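Long-range contacts in ribosome-inactivating protein (Lychnis chalcedonica, PDB 2G5X), which belongs to the plant ribosome-inactivating protein family and folds as one alpha-and-beta chain built round a mixed sheet: residues A[37-48]-A[60-71]; A[1-9]-A[47-56]. One frame throughout, in Å; residues are numbered along the deposited sequence.

Interaction 1. Residues A[37-48]-A[60-71]; sequences TKKANNDKFVLV and TLAFRASDAYLV
Arg64 gives its NE to the backbone O of Asn42, in the loop that leads into strand 45-48, at 2.9 Å. That oxygen lies close to the guanidinium plane, so the bond engages the edge of the group. A water extends the grip, donating to Asn42 O and accepting from Arg64 NH2, which also forms a salt bridge with Glu91. The Arg64 side chain gets there by a bend at chi3 (-71°) after two extended torsions. Close by, the Phe45 ring leans on the backbone, with CD2 3.6 Å from Arg64 CA, and its CE2 meets Val71 CG2 at 3.9 Å, the two side chains nearly perpendicular.

The strands 45-48 and 60-64 form an antiparallel ladder, their axes at 155°. Val46 pairs with Phe63 and Val48 with Leu61, each as a hydrogen-bonded pair; Val46 N to Phe63 O is 2.8 Å. These four residues share one face of the sheet, where Val48 CG2 packs on Phe63 CE1; helix 10-25 touches Val46 and Val48, and helix 154-173 touches Leu61 and Phe63. Beyond the ladder, Ala65 N meets Lys44 O at 2.9 Å in a nearly straight bond (176°). Further out, Thr37 OG1 donates to Ser66 O at 2.9 Å from above the carbonyl plane, and a second water joins Lys38 N, Asn41 ND2 and Ala65 O. Arg64 is opposed by two residues, Ala68 and Tyr69, in a G1 beta bulge, where the chain turns into strand 69-76. Outside the ladder, therefore, backbone carbonyls serve as the main acceptors, joining the irregular ends through an arginine, a threonine hydroxyl and water.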
loop_
_atom_site.group_PDB
_atom_site.type_symbol
_atom_site.label_atom_id
_atom_site.label_comp_id
_atom_site.label_asym_id
_atom_site.label_seq_id
_atom_site.Cartn_x
_atom_site.Cartn_y
_atom_site.Cartn_z
ATOM N N THR A 37 4.891 1.266 -14.160
ATOM C CA THR A 37 5.231 -0.077 -13.705
ATOM C C THR A 37 5.591 -0.950 -14.903
ATOM O O THR A 37 5.286 -0.610 -16.053
ATOM C CB THR A 37 4.067 -0.748 -12.944
ATOM O OG1 THR A 37 2.973 -0.979 -13.840
ATOM C CG2 THR A 37 3.608 0.134 -11.788
ATOM N N LYS A 38 6.245 -2.072 -14.627
ATOM C CA LYS A 38 6.655 -3.006 -15.669
ATOM C C LYS A 38 5.825 -4.283 -15.566
ATOM O O LYS A 38 5.759 -4.910 -14.506
ATOM C CB LYS A 38 8.142 -3.344 -15.514
ATOM C CG LYS A 38 8.990 -2.221 -14.929
ATOM C CD LYS A 38 8.840 -0.906 -15.688
ATOM C CE LYS A 38 9.612 0.209 -14.989
ATOM N NZ LYS A 38 9.434 1.546 -15.632
ATOM N N LYS A 39 5.199 -4.673 -16.671
ATOM C CA LYS A 39 4.362 -5.869 -16.687
ATOM C C LYS A 39 5.109 -7.129 -16.256
ATOM O O LYS A 39 4.541 -7.998 -15.587
ATOM C CB LYS A 39 3.771 -6.068 -18.085
ATOM C CG LYS A 39 2.666 -7.109 -18.159
ATOM C CD LYS A 39 1.973 -7.068 -19.516
ATOM C CE LYS A 39 0.822 -8.053 -19.586
ATOM N NZ LYS A 39 0.087 -7.945 -20.879
ATOM N N ALA A 40 6.382 -7.225 -16.630
ATOM C CA ALA A 40 7.191 -8.393 -16.290
ATOM C C ALA A 40 7.680 -8.425 -14.841
ATOM O O ALA A 40 8.379 -9.356 -14.449
ATOM C CB ALA A 40 8.387 -8.495 -17.245
ATOM N N ASN A 41 7.332 -7.416 -14.048
ATOM C CA ASN A 41 7.757 -7.387 -12.647
ATOM C C ASN A 41 6.740 -8.046 -11.715
ATOM O O ASN A 41 6.602 -7.649 -10.557
ATOM C CB ASN A 41 8.000 -5.949 -12.178
ATOM C CG ASN A 41 9.368 -5.421 -12.575
ATOM O OD1 ASN A 41 10.220 -6.163 -13.070
ATOM N ND2 ASN A 41 9.590 -4.130 -12.345
ATOM N N ASN A 42 6.030 -9.051 -12.215
ATOM C CA ASN A 42 5.035 -9.741 -11.402
ATOM C C ASN A 42 5.690 -10.650 -10.363
ATOM O O ASN A 42 5.032 -11.104 -9.425
ATOM C CB ASN A 42 4.098 -10.560 -12.293
ATOM C CG ASN A 42 4.841 -11.553 -13.155
ATOM O OD1 ASN A 42 5.663 -11.175 -13.990
ATOM N ND2 ASN A 42 4.559 -12.835 -12.957
ATOM N N ASP A 43 6.987 -10.905 -10.528
ATOM C CA ASP A 43 7.733 -11.757 -9.606
ATOM C C ASP A 43 8.782 -10.948 -8.845
ATOM O O ASP A 43 9.716 -11.508 -8.259
ATOM C CB ASP A 43 8.412 -12.887 -10.382
ATOM C CG ASP A 43 9.473 -12.378 -11.336
ATOM O OD1 ASP A 43 9.272 -11.293 -11.929
ATOM O OD2 ASP A 43 10.506 -13.064 -11.499
ATOM N N LYS A 44 8.627 -9.627 -8.880
ATOM C CA LYS A 44 9.522 -8.704 -8.190
ATOM C C LYS A 44 8.676 -7.935 -7.188
ATOM O O LYS A 44 7.474 -7.768 -7.392
ATOM C CB LYS A 44 10.167 -7.731 -9.183
ATOM C CG LYS A 44 11.510 -8.189 -9.728
ATOM C CD LYS A 44 11.445 -9.608 -10.261
ATOM C CE LYS A 44 12.823 -10.109 -10.665
ATOM N NZ LYS A 44 12.790 -11.547 -11.048
ATOM N N PHE A 45 9.296 -7.474 -6.107
ATOM C CA PHE A 45 8.553 -6.750 -5.084
ATOM C C PHE A 45 9.253 -5.501 -4.575
ATOM O O PHE A 45 10.479 -5.389 -4.627
ATOM C CB PHE A 45 8.258 -7.680 -3.902
ATOM C CG PHE A 45 7.579 -8.953 -4.301
ATOM C CD1 PHE A 45 8.305 -9.996 -4.872
ATOM C CD2 PHE A 45 6.198 -9.081 -4.181
ATOM C CE1 PHE A 45 7.665 -11.145 -5.323
ATOM C CE2 PHE A 45 5.548 -10.225 -4.628
ATOM C CZ PHE A 45 6.282 -11.260 -5.202
ATOM N N VAL A 46 8.451 -4.560 -4.091
ATOM C CA VAL A 46 8.958 -3.320 -3.531
ATOM C C VAL A 46 8.630 -3.356 -2.041
ATOM O O VAL A 46 7.470 -3.540 -1.657
ATOM C CB VAL A 46 8.281 -2.092 -4.172
ATOM C CG1 VAL A 46 8.772 -0.820 -3.498
ATOM C CG2 VAL A 46 8.586 -2.052 -5.663
ATOM N N LEU A 47 9.652 -3.210 -1.205
ATOM C CA LEU A 47 9.456 -3.233 0.237
ATOM C C LEU A 47 9.265 -1.823 0.769
ATOM O O LEU A 47 9.881 -0.875 0.282
ATOM C CB LEU A 47 10.647 -3.895 0.936
ATOM C CG LEU A 47 10.956 -5.346 0.552
ATOM C CD1 LEU A 47 12.097 -5.859 1.418
ATOM C CD2 LEU A 47 9.719 -6.216 0.746
ATOM N N VAL A 48 8.398 -1.701 1.771
ATOM C CA VAL A 48 8.081 -0.425 2.397
ATOM C C VAL A 48 8.105 -0.564 3.916
ATOM O O VAL A 48 7.463 -1.450 4.471
ATOM C CB VAL A 48 6.670 0.048 1.965
ATOM C CG1 VAL A 48 6.190 1.183 2.857
ATOM C CG2 VAL A 48 6.704 0.490 0.510
ATOM N N THR A 60 7.355 -4.172 7.845
ATOM C CA THR A 60 7.761 -4.004 6.451
ATOM C C THR A 60 6.723 -4.605 5.503
ATOM O O THR A 60 6.449 -5.800 5.553
ATOM C CB THR A 60 9.136 -4.674 6.191
ATOM O OG1 THR A 60 10.109 -4.126 7.091
ATOM C CG2 THR A 60 9.592 -4.433 4.752
ATOM N N LEU A 61 6.148 -3.762 4.648
ATOM C CA LEU A 61 5.143 -4.197 3.681
ATOM C C LEU A 61 5.804 -4.631 2.378
ATOM O O LEU A 61 6.823 -4.070 1.980
ATOM C CB LEU A 61 4.177 -3.051 3.365
ATOM C CG LEU A 61 3.443 -2.357 4.512
ATOM C CD1 LEU A 61 2.634 -1.183 3.963
ATOM C CD2 LEU A 61 2.534 -3.349 5.208
ATOM N N ALA A 62 5.210 -5.614 1.704
ATOM C CA ALA A 62 5.744 -6.095 0.431
ATOM C C ALA A 62 4.699 -5.940 -0.672
ATOM O O ALA A 62 3.609 -6.504 -0.583
ATOM C CB ALA A 62 6.166 -7.557 0.549
ATOM N N PHE A 63 5.033 -5.170 -1.707
ATOM C CA PHE A 63 4.120 -4.946 -2.831
ATOM C C PHE A 63 4.646 -5.553 -4.126
ATOM O O PHE A 63 5.823 -5.389 -4.456
ATOM C CB PHE A 63 3.916 -3.448 -3.097
ATOM C CG PHE A 63 3.232 -2.704 -1.988
ATOM C CD1 PHE A 63 3.973 -2.110 -0.971
ATOM C CD2 PHE A 63 1.847 -2.570 -1.976
ATOM C CE1 PHE A 63 3.343 -1.387 0.043
ATOM C CE2 PHE A 63 1.206 -1.854 -0.969
ATOM C CZ PHE A 63 1.956 -1.258 0.043
ATOM N N ARG A 64 3.774 -6.243 -4.861
ATOM C CA ARG A 64 4.159 -6.810 -6.153
ATOM C C ARG A 64 4.456 -5.584 -7.021
ATOM O O ARG A 64 3.637 -4.672 -7.115
ATOM C CB ARG A 64 3.008 -7.640 -6.739
ATOM C CG ARG A 64 3.236 -8.126 -8.174
ATOM C CD ARG A 64 2.283 -9.271 -8.547
ATOM N NE ARG A 64 2.635 -10.506 -7.845
ATOM C CZ ARG A 64 1.888 -11.086 -6.909
ATOM N NH1 ARG A 64 0.724 -10.559 -6.551
ATOM N NH2 ARG A 64 2.320 -12.190 -6.314
ATOM N N ALA A 65 5.631 -5.565 -7.645
ATOM C CA ALA A 65 6.079 -4.428 -8.450
ATOM C C ALA A 65 5.335 -4.109 -9.746
ATOM O O ALA A 65 5.321 -2.959 -10.190
ATOM C CB ALA A 65 7.570 -4.579 -8.741
ATOM N N SER A 66 4.714 -5.112 -10.353
ATOM C CA SER A 66 4.001 -4.896 -11.606
ATOM C C SER A 66 2.689 -4.136 -11.464
ATOM O O SER A 66 2.269 -3.442 -12.395
ATOM C CB SER A 66 3.718 -6.238 -12.284
ATOM O OG SER A 66 2.893 -7.051 -11.469
ATOM N N ASP A 67 2.047 -4.262 -10.306
ATOM C CA ASP A 67 0.754 -3.621 -10.084
ATOM C C ASP A 67 0.549 -2.964 -8.720
ATOM O O ASP A 67 -0.562 -2.537 -8.402
ATOM C CB ASP A 67 -0.360 -4.645 -10.311
ATOM C CG ASP A 67 -0.198 -5.889 -9.447
ATOM O OD1 ASP A 67 0.689 -5.899 -8.567
ATOM O OD2 ASP A 67 -0.961 -6.858 -9.643
ATOM N N ALA A 68 1.612 -2.884 -7.923
ATOM C CA ALA A 68 1.551 -2.271 -6.591
ATOM C C ALA A 68 0.523 -2.957 -5.680
ATOM O O ALA A 68 -0.176 -2.307 -4.905
ATOM C CB ALA A 68 1.235 -0.775 -6.721
ATOM N N TYR A 69 0.465 -4.281 -5.765
ATOM C CA TYR A 69 -0.468 -5.091 -4.981
ATOM C C TYR A 69 0.194 -5.639 -3.704
ATOM O O TYR A 69 1.254 -6.253 -3.769
ATOM C CB TYR A 69 -0.959 -6.232 -5.874
ATOM C CG TYR A 69 -2.145 -6.999 -5.360
ATOM C CD1 TYR A 69 -1.975 -8.183 -4.644
ATOM C CD2 TYR A 69 -3.442 -6.557 -5.608
ATOM C CE1 TYR A 69 -3.069 -8.910 -4.192
ATOM C CE2 TYR A 69 -4.545 -7.276 -5.160
ATOM C CZ TYR A 69 -4.352 -8.450 -4.455
ATOM O OH TYR A 69 -5.439 -9.170 -4.019
ATOM N N LEU A 70 -0.437 -5.421 -2.548
ATOM C CA LEU A 70 0.110 -5.889 -1.265
ATOM C C LEU A 70 -0.026 -7.406 -1.085
ATOM O O LEU A 70 -1.133 -7.946 -1.128
ATOM C CB LEU A 70 -0.590 -5.175 -0.099
ATOM C CG LEU A 70 -0.088 -5.519 1.311
ATOM C CD1 LEU A 70 1.321 -4.976 1.506
ATOM C CD2 LEU A 70 -1.031 -4.933 2.356
ATOM N N VAL A 71 1.098 -8.088 -0.863
ATOM C CA VAL A 71 1.081 -9.541 -0.697
ATOM C C VAL A 71 1.358 -10.044 0.721
ATOM O O VAL A 71 1.175 -11.229 1.003
ATOM C CB VAL A 71 2.088 -10.231 -1.658
ATOM C CG1 VAL A 71 1.764 -9.861 -3.109
ATOM C CG2 VAL A 71 3.516 -9.826 -1.306
HETATM O O HOH W 1 7.302 -2.276 -11.880
HETATM O O HOH W 2 4.712 -13.332 -7.803
#

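Interaction 2. Residues A[1-9]-A[47-56]; sequences RPSWTVDSD and LVNLVLPFNR
Arg1 and Asn49 meet with their flat groups almost perpendicular, the guanidinium and amide planes 88° apart. NH1 of Arg1 donates to Asn49 OD1 at 3.1 Å with an N-H...O angle of 166°; the oxygen lies in the guanidinium plane, whereas the donor is tilted from the amide plane. The same oxygen is hydrogen-bonded to Thr60 OG1 of the next strand, and Arg1 NH2 forms a salt bridge with Asp105. A bend at chi3 (-60°) turns the otherwise extended arginine so that one guanidinium face lies over Leu47 CD1, 3.7 Å from NH2. Arg1 CG and Pro2 CD both press against Leu47 O, a buried carbonyl with no polar partner in the model.

Strand 3-5 lies alongside strand 47-51, running nearly parallel to it, and the bonds alternate as a parallel pair requires: Asn49 N to Pro2 O at 3.0 Å, then Trp4 N to Asn49 O at 2.9 Å, with Val51 and Val6 continuing the ladder. This is a beta-alpha-beta unit whose crossover carries helix 10-25.

On one face Ser3, Thr5, Asn49 and Val51 stand together, and a water links Ser3 OG to Asn49 ND2. The other face carries Trp4 and Leu50: Leu50 CD2 comes to the edge of the Trp4 indole, 4.2 Å from Trp4 CE3. Val6 CA sits over the centre of one indole face, and the ring also meets those of Tyr13 and Phe16 on helix 10-25. At the end of the ladder Thr5 CG2 touches Pro53 CB at 3.8 Å, while Pro53 CD closes on Val6 O at 3.2 Å.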
loop_
_atom_site.group_PDB
_atom_site.type_symbol
_atom_site.label_atom_id
_atom_site.label_comp_id
_atom_site.label_asym_id
_atom_site.label_seq_id
_atom_site.Cartn_x
_atom_site.Cartn_y
_atom_site.Cartn_z
ATOM N N ARG A 1 15.513 1.882 0.970
ATOM C CA ARG A 1 14.125 1.349 1.036
ATOM C C ARG A 1 13.170 2.450 1.478
ATOM O O ARG A 1 13.440 3.161 2.450
ATOM C CB ARG A 1 14.055 0.188 2.033
ATOM C CG ARG A 1 12.689 -0.483 2.119
ATOM C CD ARG A 1 12.642 -1.520 3.237
ATOM N NE ARG A 1 13.618 -2.593 3.054
ATOM C CZ ARG A 1 13.827 -3.566 3.937
ATOM N NH1 ARG A 1 13.128 -3.602 5.064
ATOM N NH2 ARG A 1 14.737 -4.504 3.698
ATOM N N PRO A 2 12.048 2.617 0.762
ATOM C CA PRO A 2 11.083 3.652 1.137
ATOM C C PRO A 2 10.654 3.420 2.582
ATOM O O PRO A 2 10.331 2.294 2.964
ATOM C CB PRO A 2 9.942 3.427 0.151
ATOM C CG PRO A 2 10.657 2.921 -1.070
ATOM C CD PRO A 2 11.631 1.932 -0.474
ATOM N N SER A 3 10.664 4.477 3.385
ATOM C CA SER A 3 10.283 4.356 4.787
ATOM C C SER A 3 9.489 5.567 5.247
ATOM O O SER A 3 9.769 6.698 4.843
ATOM C CB SER A 3 11.534 4.206 5.658
ATOM O OG SER A 3 11.200 4.052 7.027
ATOM N N TRP A 4 8.489 5.323 6.086
ATOM C CA TRP A 4 7.677 6.408 6.617
ATOM C C TRP A 4 7.383 6.196 8.091
ATOM O O TRP A 4 6.850 5.158 8.488
ATOM C CB TRP A 4 6.348 6.538 5.856
ATOM C CG TRP A 4 5.489 7.698 6.341
ATOM C CD1 TRP A 4 5.921 8.958 6.661
ATOM C CD2 TRP A 4 4.070 7.698 6.555
ATOM N NE1 TRP A 4 4.861 9.738 7.064
ATOM C CE2 TRP A 4 3.714 8.992 7.008
ATOM C CE3 TRP A 4 3.064 6.734 6.406
ATOM C CZ2 TRP A 4 2.393 9.343 7.316
ATOM C CZ3 TRP A 4 1.746 7.085 6.714
ATOM C CH2 TRP A 4 1.426 8.379 7.164
ATOM N N THR A 5 7.768 7.172 8.906
ATOM C CA THR A 5 7.475 7.107 10.325
ATOM C C THR A 5 6.062 7.682 10.361
ATOM O O THR A 5 5.847 8.863 10.081
ATOM C CB THR A 5 8.453 7.972 11.144
ATOM O OG1 THR A 5 9.764 7.401 11.063
ATOM C CG2 THR A 5 8.029 8.031 12.607
ATOM N N VAL A 6 5.098 6.823 10.672
ATOM C CA VAL A 6 3.694 7.212 10.699
ATOM C C VAL A 6 3.460 8.342 11.695
ATOM O O VAL A 6 3.271 8.108 12.891
ATOM C CB VAL A 6 2.815 5.995 11.043
ATOM C CG1 VAL A 6 1.351 6.367 10.953
ATOM C CG2 VAL A 6 3.132 4.842 10.081
ATOM N N ASP A 7 3.466 9.567 11.175
ATOM C CA ASP A 7 3.305 10.768 11.986
ATOM C C ASP A 7 2.611 11.867 11.171
ATOM O O ASP A 7 2.399 11.720 9.967
ATOM C CB ASP A 7 4.691 11.233 12.449
ATOM C CG ASP A 7 4.647 12.046 13.723
ATOM O OD1 ASP A 7 5.736 12.429 14.206
ATOM O OD2 ASP A 7 3.539 12.300 14.244
ATOM N N SER A 8 2.284 12.978 11.825
ATOM C CA SER A 8 1.571 14.079 11.177
ATOM C C SER A 8 2.374 15.052 10.310
ATOM O O SER A 8 1.907 16.157 10.026
ATOM C CB SER A 8 0.799 14.867 12.238
ATOM O OG SER A 8 1.660 15.298 13.278
ATOM N N ASP A 9 3.561 14.643 9.877
ATOM C CA ASP A 9 4.407 15.487 9.030
ATOM C C ASP A 9 4.087 15.168 7.566
ATOM O O ASP A 9 4.555 14.172 7.030
ATOM C CB ASP A 9 5.880 15.197 9.347
ATOM C CG ASP A 9 6.843 16.087 8.577
ATOM O OD1 ASP A 9 7.999 16.224 9.034
ATOM O OD2 ASP A 9 6.464 16.634 7.518
ATOM N N LEU A 47 9.652 -3.210 -1.205
ATOM C CA LEU A 47 9.456 -3.233 0.237
ATOM C C LEU A 47 9.265 -1.823 0.769
ATOM O O LEU A 47 9.881 -0.875 0.282
ATOM C CB LEU A 47 10.647 -3.895 0.936
ATOM C CG LEU A 47 10.956 -5.346 0.552
ATOM C CD1 LEU A 47 12.097 -5.859 1.418
ATOM C CD2 LEU A 47 9.719 -6.216 0.746
ATOM N N VAL A 48 8.398 -1.701 1.771
ATOM C CA VAL A 48 8.081 -0.425 2.397
ATOM C C VAL A 48 8.105 -0.564 3.916
ATOM O O VAL A 48 7.463 -1.450 4.471
ATOM C CB VAL A 48 6.670 0.048 1.965
ATOM C CG1 VAL A 48 6.190 1.183 2.857
ATOM C CG2 VAL A 48 6.704 0.490 0.510
ATOM N N ASN A 49 8.844 0.312 4.587
ATOM C CA ASN A 49 8.910 0.276 6.045
ATOM C C ASN A 49 7.958 1.293 6.667
ATOM O O ASN A 49 7.957 2.461 6.284
ATOM C CB ASN A 49 10.325 0.604 6.533
ATOM C CG ASN A 49 11.237 -0.607 6.569
ATOM O OD1 ASN A 49 10.894 -1.679 6.082
ATOM N ND2 ASN A 49 12.420 -0.431 7.149
ATOM N N LEU A 50 7.136 0.839 7.609
ATOM C CA LEU A 50 6.236 1.725 8.343
ATOM C C LEU A 50 6.789 1.667 9.771
ATOM O O LEU A 50 6.972 0.580 10.325
ATOM C CB LEU A 50 4.788 1.211 8.310
ATOM C CG LEU A 50 4.042 1.251 6.967
ATOM C CD1 LEU A 50 2.590 0.800 7.175
ATOM C CD2 LEU A 50 4.070 2.665 6.393
ATOM N N VAL A 51 7.073 2.824 10.358
ATOM C CA VAL A 51 7.641 2.877 11.706
ATOM C C VAL A 51 6.799 3.728 12.651
ATOM O O VAL A 51 6.345 4.805 12.273
ATOM C CB VAL A 51 9.071 3.482 11.673
ATOM C CG1 VAL A 51 9.694 3.435 13.065
ATOM C CG2 VAL A 51 9.935 2.733 10.669
ATOM N N LEU A 52 6.585 3.246 13.876
ATOM C CA LEU A 52 5.821 4.013 14.856
ATOM C C LEU A 52 6.778 4.948 15.581
ATOM O O LEU A 52 7.837 4.530 16.041
ATOM C CB LEU A 52 5.151 3.098 15.882
ATOM C CG LEU A 52 4.036 2.182 15.387
ATOM C CD1 LEU A 52 3.466 1.417 16.577
ATOM C CD2 LEU A 52 2.951 3.000 14.703
ATOM N N PRO A 53 6.412 6.230 15.696
ATOM C CA PRO A 53 7.282 7.187 16.379
ATOM C C PRO A 53 7.449 6.926 17.877
ATOM O O PRO A 53 8.483 7.262 18.454
ATOM C CB PRO A 53 6.605 8.527 16.093
ATOM C CG PRO A 53 5.149 8.155 16.023
ATOM C CD PRO A 53 5.177 6.878 15.215
ATOM N N PHE A 54 6.440 6.313 18.493
ATOM C CA PHE A 54 6.457 6.047 19.933
ATOM C C PHE A 54 7.515 5.073 20.440
ATOM O O PHE A 54 8.265 5.384 21.367
ATOM C CB PHE A 54 5.093 5.521 20.397
ATOM C CG PHE A 54 3.923 6.247 19.811
ATOM C CD1 PHE A 54 3.196 5.686 18.768
ATOM C CD2 PHE A 54 3.539 7.488 20.307
ATOM C CE1 PHE A 54 2.102 6.348 18.224
ATOM C CE2 PHE A 54 2.445 8.164 19.769
ATOM C CZ PHE A 54 1.725 7.589 18.724
ATOM N N ASN A 55 7.556 3.890 19.838
ATOM C CA ASN A 55 8.474 2.836 20.259
ATOM C C ASN A 55 9.435 2.372 19.171
ATOM O O ASN A 55 10.242 1.467 19.390
ATOM C CB ASN A 55 7.652 1.646 20.746
ATOM C CG ASN A 55 6.528 1.302 19.793
ATOM O OD1 ASN A 55 6.710 1.326 18.575
ATOM N ND2 ASN A 55 5.361 0.978 20.337
ATOM N N ARG A 56 9.337 2.986 17.998
ATOM C CA ARG A 56 10.191 2.651 16.868
ATOM C C ARG A 56 9.929 1.257 16.297
ATOM O O ARG A 56 10.724 0.757 15.499
ATOM C CB ARG A 56 11.669 2.778 17.259
ATOM C CG ARG A 56 12.034 4.106 17.913
ATOM C CD ARG A 56 11.598 5.306 17.074
ATOM N NE ARG A 56 12.212 5.326 15.748
ATOM C CZ ARG A 56 12.056 6.310 14.867
ATOM N NH1 ARG A 56 11.305 7.361 15.166
ATOM N NH2 ARG A 56 12.650 6.246 13.682
HETATM O O HOH W 3 13.027 2.303 8.333
#

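In the fold
Strand 45-51 is common to both interactions: it has strand 3-5 as its parallel neighbour in interaction 2 and strand 58-64 as its antiparallel neighbour in interaction 1. Their centres are 19 Å apart, and Leu47 and Val48 belong to both. They touch directly, for instance where Leu61 CD1 meets Leu50 CD1 at 3.8 Å and Thr60 CG2 packs on Arg1 NH1. Along the chain the segments alternate, 1-9, 37-48, 47-56, then 60-71, so a beta-alpha-beta unit leads into a hairpin within one six-stranded mixed sheet. Together they join the N-terminal edge strand to its interior, with helix 10-25 touching side chains of both interactions.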